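Local coordinates for chitinase (Paenibacillus sp. FPU-7, PDB 5GZT), which probably hydrolyses beta-1,4 linkages between N-acetylglucosamine units at random internal positions in chitin and chitodextrins, at residues H497-Y501 with Y607-Y611; E600-A606 with E633-I638; I810-N814 with R825-P829. Residue numbers count along the deposited sequence, not the author numbering.

Contact 1 of 3, residues H497-Y501 with Y607-Y611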
ATOM      1  N   HIS B 497       3.453   9.672 -18.874  1.00 16.37           N
ATOM      2  CA  HIS B 497       4.239   8.516 -18.402  1.00 17.94           C
ATOM      3  C   HIS B 497       3.520   7.593 -17.431  1.00 18.57           C
ATOM      4  O   HIS B 497       3.983   6.442 -17.236  1.00 16.28           O
ATOM      5  CB  HIS B 497       5.624   8.974 -17.859  1.00 16.08           C
ATOM      6  CG  HIS B 497       5.779   9.037 -16.379  1.00 16.18           C
ATOM      7  ND1 HIS B 497       5.702  10.215 -15.651  1.00 18.08           N
ATOM      8  CD2 HIS B 497       6.176   8.092 -15.506  1.00 15.17           C
ATOM      9  CE1 HIS B 497       5.961   9.967 -14.383  1.00 15.54           C
ATOM     10  NE2 HIS B 497       6.286   8.685 -14.280  1.00 21.45           N
ATOM     11  N   THR B 498       2.445   8.076 -16.797  1.00 15.11           N
ATOM     12  CA  THR B 498       1.820   7.310 -15.746  1.00 15.06           C
ATOM     13  C   THR B 498       0.297   7.574 -15.728  1.00 17.03           C
ATOM     14  O   THR B 498      -0.350   7.518 -14.715  1.00 14.66           O
ATOM     15  CB  THR B 498       2.515   7.461 -14.390  1.00 17.29           C
ATOM     16  OG1 THR B 498       2.022   6.448 -13.454  1.00 15.24           O
ATOM     17  CG2 THR B 498       2.317   8.869 -13.790  1.00 17.22           C
ATOM     18  N   ALA B 499      -0.267   7.780 -16.911  1.00 15.83           N
ATOM     19  CA  ALA B 499      -1.706   8.097 -16.973  1.00 18.47           C
ATOM     20  C   ALA B 499      -2.632   6.950 -16.645  1.00 19.59           C
ATOM     21  O   ALA B 499      -2.286   5.792 -16.905  1.00 18.46           O
ATOM     22  CB  ALA B 499      -2.027   8.599 -18.349  1.00 18.79           C
ATOM     23  N   VAL B 500      -3.803   7.281 -16.116  1.00 17.34           N
ATOM     24  CA  VAL B 500      -4.796   6.288 -15.803  1.00 19.51           C
ATOM     25  C   VAL B 500      -5.390   5.675 -17.113  1.00 18.85           C
ATOM     26  O   VAL B 500      -5.565   4.474 -17.164  1.00 19.90           O
ATOM     27  CB  VAL B 500      -5.974   6.852 -15.001  1.00 19.37           C
ATOM     28  CG1 VAL B 500      -6.892   5.766 -14.591  1.00 19.38           C
ATOM     29  CG2 VAL B 500      -5.533   7.533 -13.744  1.00 21.29           C
ATOM     30  N   TYR B 501      -5.814   6.491 -18.056  1.00 18.45           N
ATOM     31  CA  TYR B 501      -6.446   6.053 -19.291  1.00 19.41           C
ATOM     32  C   TYR B 501      -5.635   6.409 -20.525  1.00 22.28           C
ATOM     33  O   TYR B 501      -4.899   7.434 -20.528  1.00 19.34           O
ATOM     34  CB  TYR B 501      -7.900   6.609 -19.473  1.00 18.33           C
ATOM     35  CG  TYR B 501      -8.824   6.265 -18.330  1.00 18.28           C
ATOM     36  CD1 TYR B 501      -9.429   5.003 -18.218  1.00 18.81           C
ATOM     37  CD2 TYR B 501      -9.012   7.171 -17.283  1.00 20.86           C
ATOM     38  CE1 TYR B 501     -10.248   4.681 -17.135  1.00 18.60           C
ATOM     39  CE2 TYR B 501      -9.806   6.859 -16.175  1.00 18.84           C
ATOM     40  CZ  TYR B 501     -10.386   5.626 -16.083  1.00 18.76           C
ATOM     41  OH  TYR B 501     -11.111   5.388 -14.978  1.00 18.18           O
ATOM     42  N   TYR B 607      -8.089   9.857  -9.499  1.00 15.66           N
ATOM     43  CA  TYR B 607      -8.611   9.053 -10.594  1.00 16.29           C
ATOM     44  C   TYR B 607      -8.079   7.621 -10.615  1.00 17.80           C
ATOM     45  O   TYR B 607      -8.852   6.690 -10.888  1.00 18.38           O
ATOM     46  CB  TYR B 607      -8.411   9.740 -11.945  1.00 14.26           C
ATOM     47  CG  TYR B 607      -9.481  10.768 -12.196  1.00 16.18           C
ATOM     48  CD1 TYR B 607     -10.772  10.363 -12.572  1.00 16.07           C
ATOM     49  CD2 TYR B 607      -9.286  12.115 -11.886  1.00 15.56           C
ATOM     50  CE1 TYR B 607     -11.761  11.276 -12.775  1.00 15.99           C
ATOM     51  CE2 TYR B 607     -10.299  13.034 -12.040  1.00 16.06           C
ATOM     52  CZ  TYR B 607     -11.511  12.643 -12.529  1.00 16.99           C
ATOM     53  OH  TYR B 607     -12.511  13.580 -12.698  1.00 15.77           O
ATOM     54  N   LYS B 608      -6.853   7.459 -10.148  1.00 16.51           N
ATOM     55  CA  LYS B 608      -6.186   6.208 -10.105  1.00 18.32           C
ATOM     56  C   LYS B 608      -6.723   5.337  -8.982  1.00 17.34           C
ATOM     57  O   LYS B 608      -7.015   4.150  -9.222  1.00 17.90           O
ATOM     58  CB  LYS B 608      -4.722   6.465  -9.996  1.00 19.44           C
ATOM     59  CG  LYS B 608      -3.756   5.465 -10.476  1.00 23.36           C
ATOM     60  CD  LYS B 608      -2.781   6.257 -11.380  1.00 24.28           C
ATOM     61  CE  LYS B 608      -1.439   5.912 -11.135  1.00 24.81           C
ATOM     62  NZ  LYS B 608      -0.623   6.477 -12.252  1.00 22.06           N
ATOM     63  N   ALA B 609      -6.904   5.916  -7.808  1.00 17.13           N
ATOM     64  CA  ALA B 609      -7.591   5.282  -6.722  1.00 18.47           C
ATOM     65  C   ALA B 609      -9.033   4.864  -7.132  1.00 21.32           C
ATOM     66  O   ALA B 609      -9.486   3.733  -6.783  1.00 20.32           O
ATOM     67  CB  ALA B 609      -7.638   6.203  -5.485  1.00 19.72           C
ATOM     68  N   GLU B 610      -9.759   5.736  -7.815  1.00 19.89           N
ATOM     69  CA  GLU B 610     -11.066   5.390  -8.275  1.00 22.24           C
ATOM     70  C   GLU B 610     -11.027   4.255  -9.338  1.00 25.27           C
ATOM     71  O   GLU B 610     -11.886   3.374  -9.347  1.00 26.09           O
ATOM     72  CB  GLU B 610     -11.896   6.604  -8.687  1.00 25.09           C
ATOM     73  CG  GLU B 610     -12.101   7.673  -7.610  1.00 31.52           C
ATOM     74  CD  GLU B 610     -12.830   7.190  -6.312  1.00 33.91           C
ATOM     75  OE1 GLU B 610     -13.591   6.204  -6.392  1.00 34.76           O
ATOM     76  OE2 GLU B 610     -12.642   7.780  -5.194  1.00 30.23           O
ATOM     77  N   TYR B 611     -10.023   4.200 -10.182  1.00 22.88           N
ATOM     78  CA  TYR B 611      -9.922   3.095 -11.100  1.00 22.79           C
ATOM     79  C   TYR B 611      -9.750   1.755 -10.357  1.00 22.98           C
ATOM     80  O   TYR B 611     -10.362   0.785 -10.706  1.00 21.73           O
ATOM     81  CB  TYR B 611      -8.774   3.320 -12.043  1.00 22.58           C
ATOM     82  CG  TYR B 611      -8.600   2.307 -13.107  1.00 20.67           C
ATOM     83  CD1 TYR B 611      -7.865   1.152 -12.889  1.00 22.92           C
ATOM     84  CD2 TYR B 611      -9.201   2.463 -14.340  1.00 22.57           C
ATOM     85  CE1 TYR B 611      -7.718   0.207 -13.903  1.00 22.04           C
ATOM     86  CE2 TYR B 611      -9.008   1.568 -15.354  1.00 21.96           C
ATOM     87  CZ  TYR B 611      -8.322   0.388 -15.096  1.00 23.92           C
ATOM     88  OH  TYR B 611      -8.126  -0.540 -16.101  1.00 20.91           O
TER
HETATM   89  O   HOH W   1     -10.907   6.860 -12.635  1.00 22.71           O
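Tyr607 opens the helical segment with a water-mediated link to the loop 497-501. Its carbonyl O already accepts the helical hydrogen bond from Tyr611 N at 2.8 Å, and it also accepts one from water 1, which lies 2.7 Å from Tyr607 O and 2.8 Å from Tyr501 OH, with hydrogen bonds to both. The CB of Tyr607 packs against Val500 CG2 at 4.0 Å, whereas the ring turns away and its hydroxyl hydrogen-bonds to the carbonyl of Leu744, in the immunoglobulin-like region.

Lys608 extends its side chain toward Thr498, along Val500. Val500 CG2 rests 3.8 Å from Lys608 CD, and the ammonium beyond it donates a hydrogen bond from Lys608 NZ to Thr498 OG1 at 2.9 Å. The charge is balanced by a salt bridge to Glu600, while Thr498 OG1 also bonds to the carbonyl of Thr483. The contact lies in the outer layer of the family 18 TIM barrel: the loop runs between strand 478-481 and helix 510-519, and helix 602-614 is the next helix of the barrel proper, after strand 527-532 and an inserted antiparallel sheet.

One turn on, Tyr611 points toward the loop. Its CB lies 4.0 Å from Val500 CG1, so that the two methyls of this valine divide between successive turns, CG2 meeting Tyr607 and Lys608. The Tyr611 ring meets that of Tyr501 obliquely, with centroids 5.7 Å apart and planes at 70°; Tyr501 OH approaches its edge, 3.6 Å from Tyr611 CD2. The hydroxyl of Tyr611 bonds to Asp511 on helix 510-519.

Contact 2 of 3, residues E600-A606 with E633-I638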
ATOM      1  N   GLU B 600       2.328  13.110 -11.894  1.00 15.01           N
ATOM      2  CA  GLU B 600       1.272  12.513 -11.126  1.00 15.61           C
ATOM      3  C   GLU B 600       1.031  13.571  -9.991  1.00 15.89           C
ATOM      4  O   GLU B 600       1.980  14.033  -9.373  1.00 14.98           O
ATOM      5  CB  GLU B 600       1.833  11.323 -10.430  1.00 16.22           C
ATOM      6  CG  GLU B 600       0.830  10.527  -9.647  1.00 16.88           C
ATOM      7  CD  GLU B 600       0.159   9.405 -10.497  1.00 18.87           C
ATOM      8  OE1 GLU B 600      -0.787   9.713 -11.228  1.00 16.79           O
ATOM      9  OE2 GLU B 600       0.572   8.224 -10.420  1.00 19.14           O
ATOM     10  N   ASP B 601      -0.228  13.913  -9.723  1.00 16.91           N
ATOM     11  CA  ASP B 601      -0.574  14.946  -8.708  1.00 15.89           C
ATOM     12  C   ASP B 601      -1.791  14.438  -7.941  1.00 16.84           C
ATOM     13  O   ASP B 601      -2.117  13.224  -7.980  1.00 15.01           O
ATOM     14  CB  ASP B 601      -0.771  16.311  -9.395  1.00 15.22           C
ATOM     15  CG  ASP B 601      -2.105  16.471 -10.123  1.00 17.22           C
ATOM     16  OD1 ASP B 601      -2.836  15.438 -10.290  1.00 18.79           O
ATOM     17  OD2 ASP B 601      -2.382  17.637 -10.630  1.00 18.23           O
ATOM     18  N   THR B 602      -2.458  15.365  -7.242  1.00 16.66           N
ATOM     19  CA  THR B 602      -3.492  15.043  -6.394  1.00 14.75           C
ATOM     20  C   THR B 602      -4.671  14.524  -7.185  1.00 15.19           C
ATOM     21  O   THR B 602      -5.436  13.640  -6.684  1.00 15.66           O
ATOM     22  CB  THR B 602      -3.874  16.240  -5.536  1.00 14.96           C
ATOM     23  OG1 THR B 602      -4.070  17.357  -6.343  1.00 15.75           O
ATOM     24  CG2 THR B 602      -2.785  16.562  -4.551  1.00 14.40           C
ATOM     25  N   ALA B 603      -4.924  15.150  -8.306  1.00 13.52           N
ATOM     26  CA  ALA B 603      -6.056  14.734  -9.142  1.00 14.15           C
ATOM     27  C   ALA B 603      -5.864  13.346  -9.826  1.00 14.56           C
ATOM     28  O   ALA B 603      -6.785  12.524  -9.826  1.00 16.13           O
ATOM     29  CB  ALA B 603      -6.368  15.811 -10.197  1.00 13.48           C
ATOM     30  N   SER B 604      -4.685  13.102 -10.413  1.00 16.25           N
ATOM     31  CA  SER B 604      -4.394  11.840 -11.068  1.00 16.52           C
ATOM     32  C   SER B 604      -4.378  10.729 -10.011  1.00 17.00           C
ATOM     33  O   SER B 604      -4.908   9.627 -10.307  1.00 18.43           O
ATOM     34  CB  SER B 604      -3.117  11.853 -11.934  1.00 15.72           C
ATOM     35  OG  SER B 604      -1.950  11.895 -11.158  1.00 15.72           O
ATOM     36  N   ALA B 605      -3.841  10.991  -8.805  1.00 16.31           N
ATOM     37  CA  ALA B 605      -3.919  10.049  -7.740  1.00 16.64           C
ATOM     38  C   ALA B 605      -5.384   9.699  -7.401  1.00 18.48           C
ATOM     39  O   ALA B 605      -5.676   8.502  -7.214  1.00 18.31           O
ATOM     40  CB  ALA B 605      -3.163  10.432  -6.509  1.00 20.32           C
ATOM     41  N   ALA B 606      -6.288  10.668  -7.433  1.00 15.60           N
ATOM     42  CA  ALA B 606      -7.695  10.363  -7.118  1.00 17.87           C
ATOM     43  C   ALA B 606      -8.359   9.549  -8.237  1.00 17.35           C
ATOM     44  O   ALA B 606      -9.005   8.608  -7.940  1.00 16.72           O
ATOM     45  CB  ALA B 606      -8.515  11.595  -6.854  1.00 18.49           C
ATOM     46  N   GLU B 633       1.343  15.218   0.339  1.00 21.67           N
ATOM     47  CA  GLU B 633      -0.011  15.282  -0.172  1.00 22.45           C
ATOM     48  C   GLU B 633      -0.416  14.081  -1.053  1.00 19.70           C
ATOM     49  O   GLU B 633      -1.607  13.799  -1.131  1.00 22.17           O
ATOM     50  CB  GLU B 633      -0.355  16.608  -0.892  1.00 23.28           C
ATOM     51  CG  GLU B 633       0.259  16.847  -2.226  1.00 22.46           C
ATOM     52  CD  GLU B 633      -0.002  18.231  -2.766  1.00 19.29           C
ATOM     53  OE1 GLU B 633      -0.848  18.903  -2.199  1.00 18.55           O
ATOM     54  OE2 GLU B 633       0.627  18.608  -3.772  1.00 17.90           O
ATOM     55  N   LEU B 634       0.523  13.494  -1.775  1.00 16.71           N
ATOM     56  CA  LEU B 634       0.195  12.348  -2.617  1.00 17.56           C
ATOM     57  C   LEU B 634      -0.132  11.100  -1.798  1.00 19.75           C
ATOM     58  O   LEU B 634      -1.191  10.447  -2.030  1.00 23.19           O
ATOM     59  CB  LEU B 634       1.281  12.042  -3.665  1.00 16.74           C
ATOM     60  CG  LEU B 634       1.553  13.238  -4.664  1.00 14.95           C
ATOM     61  CD1 LEU B 634       2.493  12.829  -5.732  1.00 15.20           C
ATOM     62  CD2 LEU B 634       0.317  13.795  -5.330  1.00 15.88           C
ATOM     63  N   ALA B 635       0.735  10.767  -0.872  1.00 21.63           N
ATOM     64  CA  ALA B 635       0.425   9.707   0.090  1.00 22.89           C
ATOM     65  C   ALA B 635      -0.888   9.943   0.790  1.00 24.89           C
ATOM     66  O   ALA B 635      -1.693   9.029   0.830  1.00 25.30           O
ATOM     67  CB  ALA B 635       1.545   9.542   1.094  1.00 23.34           C
ATOM     68  N   ASN B 636      -1.167  11.163   1.267  1.00 23.24           N
ATOM     69  CA  ASN B 636      -2.418  11.390   1.980  1.00 24.36           C
ATOM     70  C   ASN B 636      -3.642  11.266   1.097  1.00 24.69           C
ATOM     71  O   ASN B 636      -4.746  10.821   1.558  1.00 26.05           O
ATOM     72  CB  ASN B 636      -2.458  12.792   2.611  1.00 26.60           C
ATOM     73  CG  ASN B 636      -1.452  12.967   3.714  1.00 27.57           C
ATOM     74  OD1 ASN B 636      -0.883  12.001   4.238  1.00 31.79           O
ATOM     75  ND2 ASN B 636      -1.151  14.233   4.006  1.00 27.59           N
ATOM     76  N   THR B 637      -3.500  11.719  -0.155  1.00 21.46           N
ATOM     77  CA  THR B 637      -4.597  11.662  -1.107  1.00 20.13           C
ATOM     78  C   THR B 637      -4.977  10.222  -1.406  1.00 20.52           C
ATOM     79  O   THR B 637      -6.211   9.816  -1.486  1.00 20.25           O
ATOM     80  CB  THR B 637      -4.209  12.364  -2.466  1.00 22.68           C
ATOM     81  OG1 THR B 637      -3.890  13.750  -2.267  1.00 22.02           O
ATOM     82  CG2 THR B 637      -5.319  12.249  -3.420  1.00 23.32           C
ATOM     83  N   ILE B 638      -3.929   9.444  -1.609  1.00 22.19           N
ATOM     84  CA  ILE B 638      -4.098   8.017  -1.883  1.00 23.15           C
ATOM     85  C   ILE B 638      -4.845   7.279  -0.759  1.00 24.10           C
ATOM     86  O   ILE B 638      -5.888   6.610  -1.018  1.00 24.72           O
ATOM     87  CB  ILE B 638      -2.775   7.375  -2.266  1.00 20.90           C
ATOM     88  CG1 ILE B 638      -2.346   7.909  -3.633  1.00 19.81           C
ATOM     89  CG2 ILE B 638      -2.882   5.844  -2.450  1.00 25.68           C
ATOM     90  CD1 ILE B 638      -0.920   7.601  -4.054  1.00 18.45           C
TER
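Thr602, in the first turn of its helix, is the residue most covered here. Its methyl lies against the partner helix, Thr602 CG2 3.7 Å from CD of Glu633, whose carboxylate bonds to Tyr564 and forms a salt bridge with Arg712; the Thr602 hydroxyl bonds to that of Thr682. Leu634 reaches back to the start of the same helix: its CD2 comes within 3.4 Å of Asp601 C and 3.7 Å of Thr602 N, covering the backbone there. That beginning is fixed by a capping box, in which Ser604 N donates to Asp601 OD1 and Asp601 N to Ser604 OG, both at 3.0 Å. One turn beyond Leu634, Thr637 places CG2 3.5 Å from Thr602 O. Its hydroxyl turns back, Thr637 OG1 donating to Glu633 O at 2.6 Å, which offers the methyl to the interface. Ala605 completes the seam with CB 3.9 Å from Ile638 CG1. The axes of 602-606 and 633-638 come within 9.2 Å and run the same way at 29°, with no hydrogen bond crossing. They open helices 602-614 and 633-642, successive outer helices of the TIM barrel, joined through strand 619-623, onto whose Phe620 and Tyr622 Ile638 packs.

Contact 3 of 3, residues I810-N814 with R825-P829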
ATOM      1  N   ILE B 810      -9.847  31.285  49.079  1.00 26.54           N
ATOM      2  CA  ILE B 810      -9.041  30.731  50.166  1.00 26.14           C
ATOM      3  C   ILE B 810      -8.353  29.502  49.655  1.00 26.90           C
ATOM      4  O   ILE B 810      -7.240  29.214  50.051  1.00 30.82           O
ATOM      5  CB  ILE B 810      -9.917  30.491  51.407  1.00 29.08           C
ATOM      6  CG1 ILE B 810     -10.587  31.781  51.798  1.00 32.33           C
ATOM      7  CG2 ILE B 810      -9.103  29.963  52.592  1.00 34.21           C
ATOM      8  CD1 ILE B 810      -9.677  32.968  52.086  1.00 31.89           C
ATOM      9  N   ASN B 811      -8.931  28.787  48.703  1.00 24.54           N
ATOM     10  CA  ASN B 811      -8.171  27.721  48.074  1.00 28.12           C
ATOM     11  C   ASN B 811      -6.805  28.230  47.523  1.00 30.82           C
ATOM     12  O   ASN B 811      -5.745  27.568  47.667  1.00 28.42           O
ATOM     13  CB  ASN B 811      -9.014  27.041  46.987  1.00 32.76           C
ATOM     14  CG  ASN B 811      -8.307  25.840  46.315  1.00 36.81           C
ATOM     15  OD1 ASN B 811      -7.966  24.864  46.966  1.00 40.92           O
ATOM     16  ND2 ASN B 811      -8.140  25.901  45.004  1.00 42.18           N
ATOM     17  N   TRP B 812      -6.815  29.406  46.899  1.00 27.03           N
ATOM     18  CA  TRP B 812      -5.640  29.931  46.295  1.00 27.49           C
ATOM     19  C   TRP B 812      -4.736  30.526  47.386  1.00 29.97           C
ATOM     20  O   TRP B 812      -3.505  30.339  47.299  1.00 31.13           O
ATOM     21  CB  TRP B 812      -5.988  30.996  45.249  1.00 27.67           C
ATOM     22  CG  TRP B 812      -4.823  31.708  44.668  1.00 23.63           C
ATOM     23  CD1 TRP B 812      -4.065  31.283  43.597  1.00 26.75           C
ATOM     24  CD2 TRP B 812      -4.309  32.988  45.030  1.00 22.20           C
ATOM     25  NE1 TRP B 812      -3.134  32.233  43.290  1.00 25.39           N
ATOM     26  CE2 TRP B 812      -3.268  33.290  44.140  1.00 20.50           C
ATOM     27  CE3 TRP B 812      -4.677  33.938  45.969  1.00 21.77           C
ATOM     28  CZ2 TRP B 812      -2.527  34.433  44.228  1.00 23.46           C
ATOM     29  CZ3 TRP B 812      -3.958  35.106  46.034  1.00 24.73           C
ATOM     30  CH2 TRP B 812      -2.892  35.346  45.189  1.00 22.70           C
ATOM     31  N   VAL B 813      -5.326  31.281  48.336  1.00 27.38           N
ATOM     32  CA  VAL B 813      -4.551  31.965  49.359  1.00 31.48           C
ATOM     33  C   VAL B 813      -3.709  30.929  50.128  1.00 33.87           C
ATOM     34  O   VAL B 813      -2.513  31.133  50.330  1.00 34.70           O
ATOM     35  CB  VAL B 813      -5.453  32.722  50.336  1.00 32.55           C
ATOM     36  CG1 VAL B 813      -4.719  33.089  51.620  1.00 34.56           C
ATOM     37  CG2 VAL B 813      -6.025  34.000  49.690  1.00 33.90           C
ATOM     38  N   ASN B 814      -4.343  29.812  50.485  1.00 34.14           N
ATOM     39  CA  ASN B 814      -3.701  28.717  51.216  1.00 37.14           C
ATOM     40  C   ASN B 814      -3.177  27.588  50.385  1.00 39.77           C
ATOM     41  O   ASN B 814      -2.931  26.516  50.938  1.00 38.84           O
ATOM     42  CB  ASN B 814      -4.664  28.144  52.278  1.00 33.18           C
ATOM     43  CG  ASN B 814      -4.946  29.131  53.355  1.00 35.09           C
ATOM     44  OD1 ASN B 814      -4.288  30.178  53.442  1.00 34.80           O
ATOM     45  ND2 ASN B 814      -5.954  28.852  54.142  1.00 33.66           N
ATOM     46  N   ARG B 825      -0.475  36.429  49.935  1.00 32.33           N
ATOM     47  CA  ARG B 825      -1.680  36.161  49.136  1.00 29.70           C
ATOM     48  C   ARG B 825      -2.875  36.854  49.735  1.00 28.62           C
ATOM     49  O   ARG B 825      -3.614  37.521  49.015  1.00 24.56           O
ATOM     50  CB  ARG B 825      -1.845  34.665  48.901  1.00 28.08           C
ATOM     51  CG  ARG B 825      -0.840  34.173  47.860  1.00 25.26           C
ATOM     52  CD  ARG B 825      -1.067  32.763  47.438  1.00 24.46           C
ATOM     53  NE  ARG B 825      -0.266  32.494  46.270  1.00 24.37           N
ATOM     54  CZ  ARG B 825      -0.365  31.419  45.487  1.00 27.76           C
ATOM     55  NH1 ARG B 825      -1.230  30.436  45.708  1.00 32.39           N
ATOM     56  NH2 ARG B 825       0.441  31.310  44.457  1.00 27.33           N
ATOM     57  N   ARG B 826      -3.022  36.803  51.065  1.00 30.05           N
ATOM     58  CA  ARG B 826      -4.105  37.531  51.770  1.00 30.87           C
ATOM     59  C   ARG B 826      -4.065  39.018  51.487  1.00 28.57           C
ATOM     60  O   ARG B 826      -5.126  39.668  51.441  1.00 31.22           O
ATOM     61  CB  ARG B 826      -4.097  37.297  53.291  1.00 34.99           C
ATOM     62  CG  ARG B 826      -4.509  35.875  53.700  1.00 45.57           C
ATOM     63  CD  ARG B 826      -4.769  35.640  55.213  1.00 49.63           C
ATOM     64  NE  ARG B 826      -3.584  35.854  56.060  1.00 43.39           N
ATOM     65  CZ  ARG B 826      -2.704  34.919  56.424  1.00 47.03           C
ATOM     66  NH1 ARG B 826      -2.821  33.632  56.091  1.00 49.33           N
ATOM     67  NH2 ARG B 826      -1.685  35.274  57.173  1.00 52.03           N
ATOM     68  N   ASN B 827      -2.857  39.530  51.305  1.00 24.94           N
ATOM     69  CA  ASN B 827      -2.605  40.914  51.020  1.00 30.67           C
ATOM     70  C   ASN B 827      -2.248  41.186  49.520  1.00 29.78           C
ATOM     71  O   ASN B 827      -1.604  42.177  49.196  1.00 28.76           O
ATOM     72  CB  ASN B 827      -1.427  41.379  51.881  1.00 36.18           C
ATOM     73  CG  ASN B 827      -1.786  41.423  53.334  1.00 36.59           C
ATOM     74  OD1 ASN B 827      -1.360  40.576  54.102  1.00 43.77           O
ATOM     75  ND2 ASN B 827      -2.629  42.353  53.697  1.00 37.74           N
ATOM     76  N   ASN B 828      -2.737  40.348  48.628  1.00 29.30           N
ATOM     77  CA  ASN B 828      -2.508  40.534  47.196  1.00 27.61           C
ATOM     78  C   ASN B 828      -2.798  41.974  46.801  1.00 26.05           C
ATOM     79  O   ASN B 828      -3.829  42.539  47.165  1.00 24.03           O
ATOM     80  CB  ASN B 828      -3.363  39.577  46.384  1.00 27.53           C
ATOM     81  CG  ASN B 828      -2.845  39.438  45.009  1.00 25.66           C
ATOM     82  OD1 ASN B 828      -1.829  38.787  44.791  1.00 26.61           O
ATOM     83  ND2 ASN B 828      -3.469  40.142  44.088  1.00 25.89           N
ATOM     84  N   PRO B 829      -1.848  42.595  46.107  1.00 22.77           N
ATOM     85  CA  PRO B 829      -1.887  44.010  45.841  1.00 24.51           C
ATOM     86  C   PRO B 829      -2.823  44.462  44.710  1.00 23.90           C
ATOM     87  O   PRO B 829      -2.425  45.204  43.851  1.00 23.03           O
ATOM     88  CB  PRO B 829      -0.422  44.318  45.501  1.00 23.89           C
ATOM     89  CG  PRO B 829       0.048  43.082  44.827  1.00 24.33           C
ATOM     90  CD  PRO B 829      -0.635  41.964  45.578  1.00 23.88           C
TER
HETATM   91  O   HOH W   2      -4.993  32.228  54.949  1.00 30.76           O
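Stacking dominates this contact. The guanidinium of Arg825 lies flat on the indole of Trp812, their centres 3.9 Å apart and their planes only 4° from parallel. The charged group makes a cation-pi interaction, with Arg825 CZ 3.9 Å from the centroid of the five-membered ring of Trp812; nearer the backbone, Arg825 CD adds a CH-pi contact, 3.7 Å from the centroid of the six-membered ring and almost on its normal. Trp812 has a second cation-pi partner in Arg797.

Among the polar interactions, Arg825 NH1 donates to Trp812 O at 2.8 Å, so one side chain engages both the ring and the backbone of the same residue near the end of helix 810-813. The same nitrogen forms a salt bridge with Glu815. Farther out, water 2 joins the segments, donating to Asn814 OD1 at 2.6 Å and accepting from Arg826 NH1 at 2.8 Å; Arg826 is also paired with Glu819 and Glu823.

Van der Waals contacts fill the remainder. Val813 CG1 lies 3.5 Å from Arg826 CG, on the aliphatic part of that arginine, and Asn828 OD1 approaches the edge of the indole, 3.6 Å from Trp812 CH2. The amide nitrogen of Asn828 bonds instead to the carbonyl of Gly772 and to Asp830.

Both segments belong to the excursion between strands 790-799 and 848-854 of the second family 18 TIM barrel, where the short helices 810-813 and 819-826 fold against each other just ahead of helix 830-843.

Contacts 1 and 2 share helix 602-614 of the first family 18 barrel, 10 Å apart between centres. Their segments alternate along the chain, and they join where Lys608 NZ lies 2.8 Å from Glu600 OE2. Contact 3 belongs to the second barrel, its centre 68 Å from that of contact 1 and 59 Å from that of contact 2. As in other family 18 enzymes, the catalytic DxDxE motif is expected at the C-terminal end of the fourth barrel strand, 403-407 or 889-893; no contact includes these strands. A formic acid molecule, probably from the crystallisation liquor, lies about 2 Å from the nearest Asp601 side-chain atom, while the sodium ion sits in the N-terminal parallel-sheet region.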